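Local coordinates for viral structural protein 4 (Bombyx mori cytoplasmic polyhedrosis virus, PDB 6TZ0) that binds GTP and probably works alongside the RNA-dependent RNA polymerase in transcribing the viral double-stranded RNA genome, at residues Cys256-Thr261 with Lys291-Tyr296; Glu461-Asp464 with Glu468-Phe471. One frame throughout, in Å; residues are numbered along the deposited sequence.

Contact 1: residues Cys256-Thr261 with Lys291-Tyr296; sequences CLITWT and KKLLFY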
ATOM      1  N   CYS B 256     -27.972 -34.122  22.779  1.00 29.91           N
ATOM      2  CA  CYS B 256     -29.411 -34.280  22.656  1.00 29.91           C
ATOM      3  C   CYS B 256     -29.922 -33.468  21.481  1.00 29.91           C
ATOM      4  O   CYS B 256     -29.304 -32.497  21.049  1.00 29.91           O
ATOM      5  CB  CYS B 256     -30.151 -33.845  23.925  1.00 29.91           C
ATOM      6  SG  CYS B 256     -29.921 -34.925  25.319  1.00 29.91           S
ATOM      7  N   LEU B 257     -31.066 -33.892  20.965  1.00 25.69           N
ATOM      8  CA  LEU B 257     -31.819 -33.112  19.996  1.00 25.69           C
ATOM      9  C   LEU B 257     -33.251 -33.037  20.492  1.00 25.69           C
ATOM     10  O   LEU B 257     -33.884 -34.069  20.725  1.00 25.69           O
ATOM     11  CB  LEU B 257     -31.731 -33.727  18.598  1.00 25.69           C
ATOM     12  CG  LEU B 257     -32.313 -32.920  17.443  1.00 25.69           C
ATOM     13  CD1 LEU B 257     -31.404 -33.035  16.268  1.00 25.69           C
ATOM     14  CD2 LEU B 257     -33.656 -33.479  17.051  1.00 25.69           C
ATOM     15  N   ILE B 258     -33.751 -31.822  20.657  1.00 25.82           N
ATOM     16  CA  ILE B 258     -35.069 -31.570  21.217  1.00 25.82           C
ATOM     17  C   ILE B 258     -35.927 -30.932  20.136  1.00 25.82           C
ATOM     18  O   ILE B 258     -35.449 -30.069  19.397  1.00 25.82           O
ATOM     19  CB  ILE B 258     -34.964 -30.656  22.449  1.00 25.82           C
ATOM     20  CG1 ILE B 258     -33.951 -31.219  23.437  1.00 25.82           C
ATOM     21  CG2 ILE B 258     -36.293 -30.550  23.150  1.00 25.82           C
ATOM     22  CD1 ILE B 258     -33.569 -30.256  24.513  1.00 25.82           C
ATOM     23  N   THR B 259     -37.180 -31.361  20.026  1.00 26.89           N
ATOM     24  CA  THR B 259     -38.163 -30.675  19.198  1.00 26.89           C
ATOM     25  C   THR B 259     -39.201 -30.028  20.101  1.00 26.89           C
ATOM     26  O   THR B 259     -39.723 -30.671  21.014  1.00 26.89           O
ATOM     27  CB  THR B 259     -38.840 -31.617  18.201  1.00 26.89           C
ATOM     28  OG1 THR B 259     -39.525 -32.651  18.907  1.00 26.89           O
ATOM     29  CG2 THR B 259     -37.821 -32.229  17.271  1.00 26.89           C
ATOM     30  N   TRP B 260     -39.481 -28.760  19.853  1.00 26.42           N
ATOM     31  CA  TRP B 260     -40.300 -27.929  20.715  1.00 26.42           C
ATOM     32  C   TRP B 260     -41.595 -27.570  20.006  1.00 26.42           C
ATOM     33  O   TRP B 260     -41.817 -27.923  18.852  1.00 26.42           O
ATOM     34  CB  TRP B 260     -39.548 -26.657  21.093  1.00 26.42           C
ATOM     35  CG  TRP B 260     -38.322 -26.862  21.896  1.00 26.42           C
ATOM     36  CD1 TRP B 260     -37.065 -27.050  21.420  1.00 26.42           C
ATOM     37  CD2 TRP B 260     -38.213 -26.818  23.315  1.00 26.42           C
ATOM     38  NE1 TRP B 260     -36.180 -27.170  22.455  1.00 26.42           N
ATOM     39  CE2 TRP B 260     -36.862 -27.028  23.633  1.00 26.42           C
ATOM     40  CE3 TRP B 260     -39.129 -26.640  24.351  1.00 26.42           C
ATOM     41  CZ2 TRP B 260     -36.405 -27.062  24.941  1.00 26.42           C
ATOM     42  CZ3 TRP B 260     -38.674 -26.670  25.645  1.00 26.42           C
ATOM     43  CH2 TRP B 260     -37.327 -26.886  25.931  1.00 26.42           C
ATOM     44  N   THR B 261     -42.446 -26.830  20.701  1.00 27.36           N
ATOM     45  CA  THR B 261     -43.620 -26.223  20.095  1.00 27.36           C
ATOM     46  C   THR B 261     -43.317 -24.751  19.863  1.00 27.36           C
ATOM     47  O   THR B 261     -42.801 -24.074  20.754  1.00 27.36           O
ATOM     48  CB  THR B 261     -44.852 -26.387  20.979  1.00 27.36           C
ATOM     49  OG1 THR B 261     -44.650 -25.690  22.210  1.00 27.36           O
ATOM     50  CG2 THR B 261     -45.083 -27.842  21.279  1.00 27.36           C
ATOM     51  N   LYS B 291     -31.312 -22.326  31.915  1.00 30.59           N
ATOM     52  CA  LYS B 291     -29.935 -21.853  31.867  1.00 30.59           C
ATOM     53  C   LYS B 291     -29.011 -22.875  31.218  1.00 30.59           C
ATOM     54  O   LYS B 291     -28.067 -22.492  30.521  1.00 30.59           O
ATOM     55  CB  LYS B 291     -29.465 -21.500  33.277  1.00 30.59           C
ATOM     56  CG  LYS B 291     -28.119 -20.813  33.335  1.00 30.59           C
ATOM     57  CD  LYS B 291     -27.703 -20.509  34.761  1.00 30.59           C
ATOM     58  CE  LYS B 291     -28.497 -19.352  35.337  1.00 30.59           C
ATOM     59  NZ  LYS B 291     -28.148 -18.066  34.679  1.00 30.59           N
ATOM     60  N   LYS B 292     -29.286 -24.168  31.399  1.00 30.36           N
ATOM     61  CA  LYS B 292     -28.511 -25.198  30.715  1.00 30.36           C
ATOM     62  C   LYS B 292     -28.751 -25.165  29.214  1.00 30.36           C
ATOM     63  O   LYS B 292     -27.815 -25.351  28.425  1.00 30.36           O
ATOM     64  CB  LYS B 292     -28.862 -26.573  31.275  1.00 30.36           C
ATOM     65  CG  LYS B 292     -28.409 -26.811  32.690  1.00 30.36           C
ATOM     66  CD  LYS B 292     -28.756 -28.219  33.119  1.00 30.36           C
ATOM     67  CE  LYS B 292     -28.350 -28.476  34.552  1.00 30.36           C
ATOM     68  NZ  LYS B 292     -28.750 -29.831  34.986  1.00 30.36           N
ATOM     69  N   LEU B 293     -30.001 -24.928  28.804  1.00 28.38           N
ATOM     70  CA  LEU B 293     -30.318 -24.775  27.389  1.00 28.38           C
ATOM     71  C   LEU B 293     -29.627 -23.556  26.800  1.00 28.38           C
ATOM     72  O   LEU B 293     -29.127 -23.604  25.673  1.00 28.38           O
ATOM     73  CB  LEU B 293     -31.827 -24.656  27.198  1.00 28.38           C
ATOM     74  CG  LEU B 293     -32.726 -25.847  27.487  1.00 28.38           C
ATOM     75  CD1 LEU B 293     -34.164 -25.412  27.371  1.00 28.38           C
ATOM     76  CD2 LEU B 293     -32.431 -26.947  26.508  1.00 28.38           C
ATOM     77  N   LEU B 294     -29.615 -22.448  27.543  1.00 28.97           N
ATOM     78  CA  LEU B 294     -28.949 -21.235  27.086  1.00 28.97           C
ATOM     79  C   LEU B 294     -27.445 -21.429  26.974  1.00 28.97           C
ATOM     80  O   LEU B 294     -26.820 -20.953  26.021  1.00 28.97           O
ATOM     81  CB  LEU B 294     -29.261 -20.083  28.036  1.00 28.97           C
ATOM     82  CG  LEU B 294     -28.606 -18.731  27.740  1.00 28.97           C
ATOM     83  CD1 LEU B 294     -29.124 -18.164  26.447  1.00 28.97           C
ATOM     84  CD2 LEU B 294     -28.824 -17.757  28.874  1.00 28.97           C
ATOM     85  N   PHE B 295     -26.844 -22.137  27.926  1.00 28.51           N
ATOM     86  CA  PHE B 295     -25.401 -22.305  27.894  1.00 28.51           C
ATOM     87  C   PHE B 295     -24.956 -23.369  26.905  1.00 28.51           C
ATOM     88  O   PHE B 295     -23.794 -23.353  26.494  1.00 28.51           O
ATOM     89  CB  PHE B 295     -24.851 -22.656  29.282  1.00 28.51           C
ATOM     90  CG  PHE B 295     -24.898 -21.526  30.283  1.00 28.51           C
ATOM     91  CD1 PHE B 295     -25.227 -20.235  29.901  1.00 28.51           C
ATOM     92  CD2 PHE B 295     -24.563 -21.752  31.604  1.00 28.51           C
ATOM     93  CE1 PHE B 295     -25.265 -19.212  30.820  1.00 28.51           C
ATOM     94  CE2 PHE B 295     -24.590 -20.727  32.524  1.00 28.51           C
ATOM     95  CZ  PHE B 295     -24.940 -19.458  32.128  1.00 28.51           C
ATOM     96  N   TYR B 296     -25.835 -24.293  26.507  1.00 27.14           N
ATOM     97  CA  TYR B 296     -25.386 -25.421  25.700  1.00 27.14           C
ATOM     98  C   TYR B 296     -26.241 -25.724  24.473  1.00 27.14           C
ATOM     99  O   TYR B 296     -26.072 -26.793  23.884  1.00 27.14           O
ATOM    100  CB  TYR B 296     -25.288 -26.679  26.571  1.00 27.14           C
ATOM    101  CG  TYR B 296     -24.225 -26.564  27.622  1.00 27.14           C
ATOM    102  CD1 TYR B 296     -22.892 -26.735  27.298  1.00 27.14           C
ATOM    103  CD2 TYR B 296     -24.548 -26.253  28.930  1.00 27.14           C
ATOM    104  CE1 TYR B 296     -21.911 -26.615  28.252  1.00 27.14           C
ATOM    105  CE2 TYR B 296     -23.574 -26.129  29.890  1.00 27.14           C
ATOM    106  CZ  TYR B 296     -22.259 -26.314  29.546  1.00 27.14           C
ATOM    107  OH  TYR B 296     -21.286 -26.193  30.504  1.00 27.14           O
TER
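L293 meets W260 and I258 from a helix turn secured by its own backbone, where the bond from F295 N to K291 O measures 2.9 Å. The contact itself is purely apolar and illustrates how one forked side chain can span the gap between a helix and a sheet strand. The two backbones stay well apart, with the CA atoms of I258 and L293 10.3 Å from each other, and the leucine bridges the distance. Its chi1 of -67° sets CG opposite the carbonyl carbon, and the two methyls then divide the work. CD1 comes obliquely to the benzo part of the indole, 3.7 Å from W260 CZ2, the ring and the leucine approaching from opposite directions. CD2 meets the tip of the isoleucine, 4.0 Å from I258 CD1. Two residues apart on the strand, I258 and W260 also touch: I258 CG2 lies 3.4 Å above one face of the indole plane, displaced toward its rim. Y286 makes an edge-to-face contact with the indole, while M269 of the adjoining strand touches both W260 and L293, enclosing a buried apolar cluster. On the P-loop side, K291 touches S361 and F295 meets F362. The arrangement is thus a short helix packed on one face of an antiparallel beta-sheet and continuing directly into that sheet's edge strand 297-299.

Contact 2: residues Glu461-Asp464 with Glu468-Phe471; sequences ENAD and ERNF
A463 and D464 lie along R469 and N470 where a helix-loop-helix connection, the loop between helices 442-457 and 468-476, folds back over the first turn of its second helix. The case shows how little can join a surface loop to a helix: where the two segments meet, one polar bond and a little aliphatic packing. The closer part centres on the main-chain carbonyl of D464, which accepts a hydrogen bond from the N470 amide with an N-H...O angle of 142°. Beside it, A463 CB rests 4.1 Å from R469 CD. The arginine chain bends at chi2 (-103°), which carries its outer atoms past the alanine methyl, and the guanidinium lies oblique to that methyl. Looser contacts mark the margin: N462 O is 4.4 Å from R469 CB and is hydrogen-bonded instead with S467 OG. D464 is exposed, and its CB is directed away from the helix. The polymerase chain borders this surface, its Q97 packing on A463, R469 and N470, and its D354 forming a long, weak ion pair with R469. At the D464 carbonyl the donor stands 37° out of the carbonyl plane, with N470 ND2 3.2 Å from D464 O.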
ATOM      1  N   GLU B 461     -20.419  11.189  17.909  1.00 40.61           N
ATOM      2  CA  GLU B 461     -19.884  12.016  16.840  1.00 40.61           C
ATOM      3  C   GLU B 461     -18.600  12.727  17.234  1.00 40.61           C
ATOM      4  O   GLU B 461     -17.759  13.005  16.372  1.00 40.61           O
ATOM      5  CB  GLU B 461     -20.946  13.034  16.425  1.00 40.61           C
ATOM      6  CG  GLU B 461     -20.665  13.790  15.153  1.00 40.61           C
ATOM      7  CD  GLU B 461     -21.785  14.740  14.798  1.00 40.61           C
ATOM      8  OE1 GLU B 461     -22.747  14.842  15.589  1.00 40.61           O
ATOM      9  OE2 GLU B 461     -21.708  15.376  13.725  1.00 40.61           O
ATOM     10  N   ASN B 462     -18.425  13.012  18.521  1.00 41.03           N
ATOM     11  CA  ASN B 462     -17.295  13.801  18.991  1.00 41.03           C
ATOM     12  C   ASN B 462     -16.673  13.213  20.249  1.00 41.03           C
ATOM     13  O   ASN B 462     -17.016  12.099  20.653  1.00 41.03           O
ATOM     14  CB  ASN B 462     -17.745  15.246  19.224  1.00 41.03           C
ATOM     15  CG  ASN B 462     -18.985  15.348  20.103  1.00 41.03           C
ATOM     16  OD1 ASN B 462     -19.464  14.363  20.656  1.00 41.03           O
ATOM     17  ND2 ASN B 462     -19.521  16.551  20.210  1.00 41.03           N
ATOM     18  N   ALA B 463     -15.756  13.949  20.871  1.00 42.42           N
ATOM     19  CA  ALA B 463     -15.183  13.568  22.162  1.00 42.42           C
ATOM     20  C   ALA B 463     -15.391  14.738  23.116  1.00 42.42           C
ATOM     21  O   ALA B 463     -14.497  15.555  23.335  1.00 42.42           O
ATOM     22  CB  ALA B 463     -13.719  13.201  22.028  1.00 42.42           C
ATOM     23  N   ASP B 464     -16.579  14.806  23.696  1.00 43.26           N
ATOM     24  CA  ASP B 464     -16.883  15.740  24.761  1.00 43.26           C
ATOM     25  C   ASP B 464     -16.811  14.986  26.079  1.00 43.26           C
ATOM     26  O   ASP B 464     -16.518  13.795  26.112  1.00 43.26           O
ATOM     27  CB  ASP B 464     -18.249  16.381  24.533  1.00 43.26           C
ATOM     28  CG  ASP B 464     -18.262  17.301  23.332  1.00 43.26           C
ATOM     29  OD1 ASP B 464     -17.199  17.862  22.999  1.00 43.26           O
ATOM     30  OD2 ASP B 464     -19.337  17.475  22.724  1.00 43.26           O
ATOM     31  N   GLU B 468     -19.654   9.180  24.485  1.00 36.13           N
ATOM     32  CA  GLU B 468     -19.537   7.762  24.784  1.00 36.13           C
ATOM     33  C   GLU B 468     -18.109   7.276  24.598  1.00 36.13           C
ATOM     34  O   GLU B 468     -17.649   6.405  25.349  1.00 36.13           O
ATOM     35  CB  GLU B 468     -20.521   6.983  23.912  1.00 36.13           C
ATOM     36  CG  GLU B 468     -20.685   5.532  24.284  1.00 36.13           C
ATOM     37  CD  GLU B 468     -21.747   4.840  23.454  1.00 36.13           C
ATOM     38  OE1 GLU B 468     -22.386   5.516  22.627  1.00 36.13           O
ATOM     39  OE2 GLU B 468     -21.938   3.618  23.623  1.00 36.13           O
ATOM     40  N   ARG B 469     -17.398   7.862  23.632  1.00 34.33           N
ATOM     41  CA  ARG B 469     -15.990   7.553  23.415  1.00 34.33           C
ATOM     42  C   ARG B 469     -15.152   7.954  24.623  1.00 34.33           C
ATOM     43  O   ARG B 469     -14.316   7.174  25.096  1.00 34.33           O
ATOM     44  CB  ARG B 469     -15.532   8.246  22.129  1.00 34.33           C
ATOM     45  CG  ARG B 469     -14.118   7.975  21.635  1.00 34.33           C
ATOM     46  CD  ARG B 469     -13.243   9.142  21.966  1.00 34.33           C
ATOM     47  NE  ARG B 469     -11.865   9.040  21.499  1.00 34.33           N
ATOM     48  CZ  ARG B 469     -11.420   9.541  20.353  1.00 34.33           C
ATOM     49  NH1 ARG B 469     -12.247  10.180  19.544  1.00 34.33           N
ATOM     50  NH2 ARG B 469     -10.142   9.418  20.025  1.00 34.33           N
ATOM     51  N   ASN B 470     -15.420   9.135  25.183  1.00 36.35           N
ATOM     52  CA  ASN B 470     -14.741   9.550  26.404  1.00 36.35           C
ATOM     53  C   ASN B 470     -15.178   8.729  27.606  1.00 36.35           C
ATOM     54  O   ASN B 470     -14.388   8.536  28.531  1.00 36.35           O
ATOM     55  CB  ASN B 470     -15.012  11.017  26.694  1.00 36.35           C
ATOM     56  CG  ASN B 470     -14.074  11.587  27.729  1.00 36.35           C
ATOM     57  OD1 ASN B 470     -13.045  11.003  28.039  1.00 36.35           O
ATOM     58  ND2 ASN B 470     -14.464  12.698  28.321  1.00 36.35           N
ATOM     59  N   PHE B 471     -16.433   8.273  27.627  1.00 34.69           N
ATOM     60  CA  PHE B 471     -16.909   7.418  28.711  1.00 34.69           C
ATOM     61  C   PHE B 471     -16.119   6.122  28.781  1.00 34.69           C
ATOM     62  O   PHE B 471     -15.597   5.758  29.841  1.00 34.69           O
ATOM     63  CB  PHE B 471     -18.392   7.126  28.527  1.00 34.69           C
ATOM     64  CG  PHE B 471     -18.951   6.167  29.533  1.00 34.69           C
ATOM     65  CD1 PHE B 471     -19.204   6.567  30.825  1.00 34.69           C
ATOM     66  CD2 PHE B 471     -19.241   4.861  29.173  1.00 34.69           C
ATOM     67  CE1 PHE B 471     -19.726   5.688  31.742  1.00 34.69           C
ATOM     68  CE2 PHE B 471     -19.760   3.978  30.086  1.00 34.69           C
ATOM     69  CZ  PHE B 471     -20.009   4.395  31.369  1.00 34.69           C
TER

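The two contacts come in series along the chain, their centres 41 Å apart and their nearest atoms about 23 Å apart. Contact 1 belongs to the four-stranded antiparallel sheet and its packed helix 290-296. Contact 2 sits on the periphery, joining a loop to the first turn of helix 468-476, which leads on toward strand 484-489 of the separate five-stranded parallel sheet. Between them in sequence come strand 347-353, the P-loop and helix 359-374, where GTP-binding residues have been seen. One contact is therefore buried near this nucleotide region, whereas the other faces the polymerase, so the pair samples an interior layer and an intersubunit surface that share neither sheet nor helix.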